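Local coordinates for uncharacterized protein DUF1470 (Jannaschia sp. CCS1, PDB 3H0N), which is of unknown function but, with a treble clef zinc finger joined to its ABATE domain, possibly acts as a transcription regulator, at residues A[87-92]-A[131-136]; A[69-74]-A[154-159]. All coordinates share one frame; numbering follows the deposited sequence.

Both contacts are buried and apolar where the segments meet, and both are small. Contact 1 joins helix 82-95 to helix 121-138 through van der Waals packing of leucine and alanine, with no polar group bridging the segments, within the putative regulator region and close to the second subunit. Contact 2 sets helix 58-78 against strand 156-158 of the zinc finger; beside its aliphatic core a partly exposed histidine adds a water bridge to a backbone carbonyl. Different elements are held in each, yet the two touch: L133 of 131-136 brings CD1 to 3.7 Å from L70 CD2, and also packs on I74 of 69-74. L133 thus links contact 1 to helix 58-78, and along the chain contact 1 falls inside the loop that contact 2 closes.

Contact 1: A[87-92]-A[131-136]; sequences TALNHL and EGLARE
L89 and A134 mark the closest backbone approach of helices 82-95 and 121-138 here, their CA atoms 6.8 Å apart. L89 spans that gap. Its CG stands anti to the carbonyl carbon (chi1 -66°), which carries the two methyls across to the facing helix. CD1 comes to 4.0 Å from L133 CB and equally near the backbone N of A134, while the A134 methyl is a looser neighbour. The other branch, CD2, lies 4.1 Å from L133 CD1, and the two leucine side chains cross at about a right angle. Cutting L89 back to an alanine would probably open a gap over L133 and A134, leaving both without their leucine partner at this point. Within 131-136, R135 grips E131 side-on, one helical turn back: NE reaches OE2 at 2.9 Å and 173°, and NH2 meets OE1, both through syn lone pairs. The two bonds fix the guanidinium's rotation, with both carboxylate oxygens close to its plane. L133 also packs against helices 10-22 and 58-78, whereas L89 and A134 both meet L102 of the second subunit, on its strand 101-104; N90 OD1 accepts a hydrogen bond from the backbone N of that same L102.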
ATOM      1  N   THR A  87      -1.136 -15.543   9.202  1.00 11.44           N
ATOM      2  CA  THR A  87      -2.404 -16.279   9.257  1.00 11.66           C
ATOM      3  C   THR A  87      -3.463 -15.437   9.928  1.00 11.83           C
ATOM      4  O   THR A  87      -4.588 -15.298   9.431  1.00 12.56           O
ATOM      5  CB  THR A  87      -2.203 -17.617   9.983  1.00 13.46           C
ATOM      6  OG1 THR A  87      -1.267 -18.374   9.202  1.00 15.15           O
ATOM      7  CG2 THR A  87      -3.550 -18.377  10.173  1.00 15.59           C
ATOM      8  N   ALA A  88      -3.083 -14.811  11.031  1.00 11.69           N
ATOM      9  CA  ALA A  88      -4.035 -13.980  11.782  1.00 13.79           C
ATOM     10  C   ALA A  88      -4.413 -12.722  11.010  1.00 12.76           C
ATOM     11  O   ALA A  88      -5.593 -12.370  10.907  1.00 13.02           O
ATOM     12  CB  ALA A  88      -3.454 -13.605  13.112  1.00 14.40           C
ATOM     13  N   LEU A  89      -3.439 -12.053  10.405  1.00 10.73           N
ATOM     14  CA  LEU A  89      -3.751 -10.834   9.658  1.00 11.51           C
ATOM     15  C   LEU A  89      -4.610 -11.126   8.420  1.00 10.98           C
ATOM     16  O   LEU A  89      -5.551 -10.393   8.118  1.00 11.07           O
ATOM     17  CB  LEU A  89      -2.457 -10.121   9.263  1.00 12.11           C
ATOM     18  CG  LEU A  89      -1.619  -9.564  10.425  1.00  9.49           C
ATOM     19  CD1 LEU A  89      -0.231  -9.164   9.962  1.00 12.61           C
ATOM     20  CD2 LEU A  89      -2.317  -8.373  11.114  1.00 12.23           C
ATOM     21  N   ASN A  90      -4.334 -12.235   7.741  1.00 11.55           N
ATOM     22  CA  ASN A  90      -5.130 -12.628   6.564  1.00 10.97           C
ATOM     23  C   ASN A  90      -6.570 -12.870   6.929  1.00 12.47           C
ATOM     24  O   ASN A  90      -7.471 -12.512   6.184  1.00 13.18           O
ATOM     25  CB  ASN A  90      -4.545 -13.856   5.875  1.00 10.74           C
ATOM     26  CG  ASN A  90      -3.316 -13.553   5.081  1.00  8.88           C
ATOM     27  OD1 ASN A  90      -3.039 -12.389   4.770  1.00 10.75           O
ATOM     28  ND2 ASN A  90      -2.616 -14.606   4.649  1.00 10.81           N
ATOM     29  N   HIS A  91      -6.793 -13.453   8.084  0.50 11.95           N
ATOM     30  CA  HIS A  91      -8.144 -13.716   8.511  0.50 11.76           C
ATOM     31  C   HIS A  91      -8.890 -12.427   8.836  0.50 11.21           C
ATOM     32  O   HIS A  91     -10.072 -12.308   8.522  0.50 13.58           O
ATOM     33  CB  HIS A  91      -8.145 -14.626   9.717  0.50 11.96           C
ATOM     34  CG  HIS A  91      -9.507 -14.867  10.279  0.50 12.69           C
ATOM     35  ND1 HIS A  91      -9.914 -14.332  11.479  0.50 16.86           N
ATOM     36  CD2 HIS A  91     -10.556 -15.572   9.802  0.50 15.40           C
ATOM     37  CE1 HIS A  91     -11.155 -14.716  11.727  0.50 13.17           C
ATOM     38  NE2 HIS A  91     -11.566 -15.468  10.726  0.50 16.39           N
ATOM     39  N   LEU A  92      -8.200 -11.463   9.438  1.00 12.18           N
ATOM     40  CA  LEU A  92      -8.818 -10.147   9.695  1.00 12.32           C
ATOM     41  C   LEU A  92      -9.184  -9.407   8.408  1.00 12.07           C
ATOM     42  O   LEU A  92     -10.243  -8.775   8.337  1.00 11.77           O
ATOM     43  CB  LEU A  92      -7.931  -9.278  10.582  1.00 12.38           C
ATOM     44  CG  LEU A  92      -7.677  -9.825  11.975  1.00 12.44           C
ATOM     45  CD1 LEU A  92      -6.656  -8.927  12.606  1.00 16.85           C
ATOM     46  CD2 LEU A  92      -9.000  -9.891  12.756  1.00 14.15           C
ATOM     47  N   GLU A 131      -4.016  -4.222   7.561  1.00  9.55           N
ATOM     48  CA  GLU A 131      -3.270  -3.901   6.323  1.00 10.04           C
ATOM     49  C   GLU A 131      -1.934  -3.222   6.660  1.00  9.64           C
ATOM     50  O   GLU A 131      -0.910  -3.462   6.035  1.00 10.18           O
ATOM     51  CB  GLU A 131      -4.082  -3.065   5.326  1.00 10.73           C
ATOM     52  CG  GLU A 131      -3.364  -2.822   3.979  1.00 11.26           C
ATOM     53  CD  GLU A 131      -2.313  -1.709   3.982  1.00 13.26           C
ATOM     54  OE1 GLU A 131      -2.370  -0.795   4.845  1.00 12.44           O
ATOM     55  OE2 GLU A 131      -1.419  -1.750   3.082  1.00 12.29           O
ATOM     56  N   GLY A 132      -1.947  -2.355   7.667  1.00  9.04           N
ATOM     57  CA  GLY A 132      -0.716  -1.618   8.012  1.00 10.45           C
ATOM     58  C   GLY A 132       0.384  -2.556   8.481  1.00  9.14           C
ATOM     59  O   GLY A 132       1.557  -2.461   8.070  1.00  9.82           O
ATOM     60  N   LEU A 133       0.009  -3.501   9.332  1.00  9.64           N
ATOM     61  CA  LEU A 133       0.985  -4.510   9.766  1.00  9.18           C
ATOM     62  C   LEU A 133       1.396  -5.418   8.628  1.00  9.85           C
ATOM     63  O   LEU A 133       2.580  -5.724   8.447  1.00  9.29           O
ATOM     64  CB  LEU A 133       0.478  -5.329  10.944  1.00  9.57           C
ATOM     65  CG  LEU A 133       0.251  -4.538  12.202  1.00 10.01           C
ATOM     66  CD1 LEU A 133      -0.324  -5.474  13.270  1.00 12.41           C
ATOM     67  CD2 LEU A 133       1.477  -3.811  12.704  1.00 11.60           C
ATOM     68  N   ALA A 134       0.423  -5.866   7.839  1.00  8.62           N
ATOM     69  CA  ALA A 134       0.704  -6.728   6.679  1.00  9.16           C
ATOM     70  C   ALA A 134       1.688  -6.069   5.710  1.00  8.46           C
ATOM     71  O   ALA A 134       2.567  -6.728   5.143  1.00  9.98           O
ATOM     72  CB  ALA A 134      -0.590  -7.162   5.955  1.00 10.09           C
ATOM     73  N   ARG A 135       1.493  -4.782   5.481  1.00  9.31           N
ATOM     74  CA  ARG A 135       2.348  -4.055   4.551  1.00  9.69           C
ATOM     75  C   ARG A 135       3.791  -4.059   4.984  1.00  9.29           C
ATOM     76  O   ARG A 135       4.721  -4.185   4.199  1.00  9.84           O
ATOM     77  CB  ARG A 135       1.812  -2.648   4.342  1.00  9.40           C
ATOM     78  CG  ARG A 135       2.462  -1.969   3.164  1.00 12.04           C
ATOM     79  CD  ARG A 135       2.221  -0.500   3.109  1.00 13.96           C
ATOM     80  NE  ARG A 135       0.902  -0.082   3.514  1.00 12.16           N
ATOM     81  CZ  ARG A 135       0.658   1.112   4.045  1.00 12.01           C
ATOM     82  NH1 ARG A 135       1.600   2.014   4.134  1.00 12.77           N
ATOM     83  NH2 ARG A 135      -0.554   1.403   4.465  1.00 12.58           N
ATOM     84  N   GLU A 136       4.013  -3.900   6.291  1.00 10.34           N
ATOM     85  CA  GLU A 136       5.383  -3.915   6.789  1.00  9.71           C
ATOM     86  C   GLU A 136       6.050  -5.293   6.686  1.00  8.73           C
ATOM     87  O   GLU A 136       7.257  -5.377   6.484  1.00 10.48           O
ATOM     88  CB  GLU A 136       5.454  -3.413   8.235  1.00 10.06           C
ATOM     89  CG  GLU A 136       5.004  -1.962   8.443  1.00 11.46           C
ATOM     90  CD  GLU A 136       5.658  -0.951   7.550  1.00 12.61           C
ATOM     91  OE1 GLU A 136       6.802  -1.194   7.096  1.00 13.06           O
ATOM     92  OE2 GLU A 136       4.996   0.093   7.284  1.00 14.31           O
TER

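Contact 2: A[69-74]-A[154-159]; sequences LLHTAI and DRVYFD
The treble clef zinc finger meets helix 58-78 through V156, on the second strand of the finger's hairpin, 145-147 and 156-158; zinc ligands C148 and C153 lie in the connection between those strands. The V156 side chain is about 9 Å from the zinc, so this contact joins the finger to the helical part of the fold without forming the metal site. Its apolar centre is I74 against V156: I74 CG2 sits 3.8 Å from V156 CG1 and hardly farther from V156 CB, the two side chains crossing at about a right angle. With I74 CG2 anti to the backbone N, this methyl rather than the longer CG1 branch does the touching. One turn earlier, H71 reaches out to the same valine methyl, its CD2 4.2 Å from V156 CG1. I74 also packs on F145 and V156 on I147, both of the partner strand, while N20 OD1 of helix 10-22 accepts a bond from V156 N. At the start of 154-159, R155 NH2 binds D154 OD1 at 2.9 Å and 162°, on the syn side but 30° out of the carboxylate plane; S26 N shares that oxygen. The remaining tie is polar and indirect: a water in the plane of the H71 ring lies 2.8 Å from H71 NE2 and donates a 2.8 Å hydrogen bond to D154 O.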
ATOM      1  N   LEU A  69      -5.639  -9.126  19.466  1.00 10.91           N
ATOM      2  CA  LEU A  69      -5.236  -9.732  18.189  1.00 12.48           C
ATOM      3  C   LEU A  69      -3.978  -9.075  17.635  1.00 12.89           C
ATOM      4  O   LEU A  69      -3.043  -9.747  17.169  1.00 12.14           O
ATOM      5  CB  LEU A  69      -6.387  -9.645  17.189  1.00 13.80           C
ATOM      6  CG  LEU A  69      -7.615 -10.463  17.577  1.00 17.00           C
ATOM      7  CD1 LEU A  69      -8.848  -9.963  16.806  1.00 17.72           C
ATOM      8  CD2 LEU A  69      -7.345 -11.973  17.347  1.00 26.25           C
ATOM      9  N   LEU A  70      -3.913  -7.748  17.664  1.00 11.51           N
ATOM     10  CA  LEU A  70      -2.735  -7.064  17.109  1.00 11.14           C
ATOM     11  C   LEU A  70      -1.523  -7.334  17.993  1.00 12.70           C
ATOM     12  O   LEU A  70      -0.424  -7.445  17.480  1.00 11.84           O
ATOM     13  CB  LEU A  70      -2.974  -5.554  16.942  1.00 10.64           C
ATOM     14  CG  LEU A  70      -4.096  -5.137  16.012  1.00 10.41           C
ATOM     15  CD1 LEU A  70      -4.352  -3.652  16.065  1.00 11.38           C
ATOM     16  CD2 LEU A  70      -3.812  -5.588  14.571  1.00 13.17           C
ATOM     17  N   HIS A  71      -1.723  -7.424  19.310  1.00 11.66           N
ATOM     18  CA  HIS A  71      -0.589  -7.732  20.211  1.00 12.58           C
ATOM     19  C   HIS A  71      -0.002  -9.109  19.898  1.00 12.70           C
ATOM     20  O   HIS A  71       1.223  -9.260  19.808  1.00 12.27           O
ATOM     21  CB  HIS A  71      -0.949  -7.645  21.677  1.00 12.87           C
ATOM     22  CG  HIS A  71       0.240  -7.897  22.570  1.00 15.40           C
ATOM     23  ND1 HIS A  71       0.476  -9.114  23.165  1.00 20.46           N
ATOM     24  CD2 HIS A  71       1.301  -7.108  22.883  1.00 16.53           C
ATOM     25  CE1 HIS A  71       1.606  -9.053  23.847  1.00 18.08           C
ATOM     26  NE2 HIS A  71       2.124  -7.840  23.710  1.00 20.12           N
ATOM     27  N   THR A  72      -0.864 -10.089  19.692  1.00 12.31           N
ATOM     28  CA  THR A  72      -0.405 -11.442  19.323  1.00 13.35           C
ATOM     29  C   THR A  72       0.412 -11.386  18.031  1.00 11.76           C
ATOM     30  O   THR A  72       1.477 -12.001  17.931  1.00 12.15           O
ATOM     31  CB  THR A  72      -1.572 -12.391  19.197  1.00 15.39           C
ATOM     32  OG1 THR A  72      -2.229 -12.446  20.468  1.00 16.79           O
ATOM     33  CG2 THR A  72      -1.112 -13.785  18.800  1.00 16.10           C
ATOM     34  N   ALA A  73      -0.056 -10.636  17.044  1.00 10.47           N
ATOM     35  CA  ALA A  73       0.664 -10.522  15.781  1.00  9.93           C
ATOM     36  C   ALA A  73       2.001  -9.839  15.948  1.00  9.98           C
ATOM     37  O   ALA A  73       3.018 -10.257  15.394  1.00 10.29           O
ATOM     38  CB  ALA A  73      -0.216  -9.763  14.705  1.00 11.58           C
ATOM     39  N   ILE A  74       2.014  -8.723  16.655  1.00  9.68           N
ATOM     40  CA  ILE A  74       3.243  -7.961  16.847  1.00  9.85           C
ATOM     41  C   ILE A  74       4.267  -8.751  17.675  1.00  9.74           C
ATOM     42  O   ILE A  74       5.459  -8.761  17.346  1.00 10.95           O
ATOM     43  CB  ILE A  74       2.996  -6.550  17.438  1.00 10.73           C
ATOM     44  CG1 ILE A  74       2.277  -5.698  16.406  1.00 10.63           C
ATOM     45  CG2 ILE A  74       4.285  -5.918  17.868  1.00 12.37           C
ATOM     46  CD1 ILE A  74       1.609  -4.438  16.994  1.00 12.46           C
ATOM     47  N   ASP A 154       7.106  -3.930  28.845  1.00  9.77           N
ATOM     48  CA  ASP A 154       6.907  -4.782  27.661  1.00  9.38           C
ATOM     49  C   ASP A 154       6.076  -4.139  26.574  1.00  9.59           C
ATOM     50  O   ASP A 154       5.441  -4.815  25.754  1.00 10.74           O
ATOM     51  CB  ASP A 154       6.392  -6.159  28.044  1.00 10.90           C
ATOM     52  CG  ASP A 154       4.976  -6.160  28.524  1.00 10.88           C
ATOM     53  OD1 ASP A 154       4.387  -5.123  28.813  1.00 10.87           O
ATOM     54  OD2 ASP A 154       4.430  -7.280  28.612  1.00 13.96           O
ATOM     55  N   ARG A 155       6.156  -2.831  26.516  1.00  8.45           N
ATOM     56  CA  ARG A 155       5.529  -2.114  25.424  1.00  8.43           C
ATOM     57  C   ARG A 155       6.241  -2.436  24.115  1.00  9.13           C
ATOM     58  O   ARG A 155       7.433  -2.739  24.068  1.00  9.54           O
ATOM     59  CB  ARG A 155       5.524  -0.614  25.678  1.00  9.12           C
ATOM     60  CG  ARG A 155       4.798  -0.154  26.914  1.00  9.02           C
ATOM     61  CD  ARG A 155       3.357  -0.578  27.002  1.00  9.88           C
ATOM     62  NE  ARG A 155       3.193  -1.881  27.602  1.00  9.14           N
ATOM     63  CZ  ARG A 155       2.026  -2.535  27.674  1.00 10.85           C
ATOM     64  NH1 ARG A 155       0.900  -2.016  27.213  1.00  9.86           N
ATOM     65  NH2 ARG A 155       1.961  -3.733  28.259  1.00 11.35           N
ATOM     66  N   VAL A 156       5.466  -2.350  23.047  1.00  9.58           N
ATOM     67  CA  VAL A 156       5.949  -2.658  21.696  1.00  9.65           C
ATOM     68  C   VAL A 156       6.389  -1.382  20.981  1.00  9.36           C
ATOM     69  O   VAL A 156       5.978  -0.268  21.304  1.00 10.09           O
ATOM     70  CB  VAL A 156       4.892  -3.405  20.844  1.00  9.55           C
ATOM     71  CG1 VAL A 156       4.488  -4.718  21.515  1.00 10.81           C
ATOM     72  CG2 VAL A 156       3.693  -2.556  20.507  1.00 12.04           C
ATOM     73  N   TYR A 157       7.233  -1.580  19.969  1.00  9.35           N
ATOM     74  CA  TYR A 157       7.664  -0.458  19.150  1.00  9.03           C
ATOM     75  C   TYR A 157       8.036  -0.953  17.776  1.00  9.39           C
ATOM     76  O   TYR A 157       8.289  -2.136  17.558  1.00 10.20           O
ATOM     77  CB  TYR A 157       8.826   0.318  19.826  1.00  9.03           C
ATOM     78  CG  TYR A 157      10.099  -0.450  19.954  1.00  7.88           C
ATOM     79  CD1 TYR A 157      10.290  -1.322  21.041  1.00 10.95           C
ATOM     80  CD2 TYR A 157      11.129  -0.356  19.025  1.00 10.61           C
ATOM     81  CE1 TYR A 157      11.448  -2.045  21.162  1.00 11.11           C
ATOM     82  CE2 TYR A 157      12.301  -1.057  19.169  1.00 13.12           C
ATOM     83  CZ  TYR A 157      12.439  -1.945  20.216  1.00 12.09           C
ATOM     84  OH  TYR A 157      13.602  -2.676  20.361  1.00 14.86           O
ATOM     85  N   PHE A 158       8.022  -0.017  16.829  1.00  9.14           N
ATOM     86  CA  PHE A 158       8.528  -0.261  15.485  1.00  8.95           C
ATOM     87  C   PHE A 158       9.718   0.672  15.306  1.00  9.59           C
ATOM     88  O   PHE A 158       9.605   1.886  15.428  1.00 11.02           O
ATOM     89  CB  PHE A 158       7.473   0.003  14.414  1.00  9.58           C
ATOM     90  CG  PHE A 158       7.951  -0.271  13.026  1.00 10.19           C
ATOM     91  CD1 PHE A 158       8.583   0.723  12.322  1.00 11.09           C
ATOM     92  CD2 PHE A 158       7.826  -1.507  12.435  1.00  9.47           C
ATOM     93  CE1 PHE A 158       9.096   0.482  11.029  1.00 10.19           C
ATOM     94  CE2 PHE A 158       8.278  -1.746  11.158  1.00 10.23           C
ATOM     95  CZ  PHE A 158       8.928  -0.734  10.462  1.00 11.21           C
ATOM     96  N   ASP A 159      10.880   0.085  15.089  1.00  9.64           N
ATOM     97  CA  ASP A 159      12.149   0.810  14.964  1.00  9.91           C
ATOM     98  C   ASP A 159      12.207   1.563  13.638  1.00 10.44           C
ATOM     99  O   ASP A 159      12.207   0.955  12.547  1.00 10.53           O
ATOM    100  CB  ASP A 159      13.303  -0.197  15.034  1.00  9.83           C
ATOM    101  CG  ASP A 159      14.683   0.448  15.061  1.00 10.48           C
ATOM    102  OD1 ASP A 159      14.824   1.677  14.864  1.00 12.74           O
ATOM    103  OD2 ASP A 159      15.639  -0.350  15.286  1.00 11.20           O
TER
HETATM  104  O   HOH W   1       4.532  -7.295  24.987  1.00 22.52           O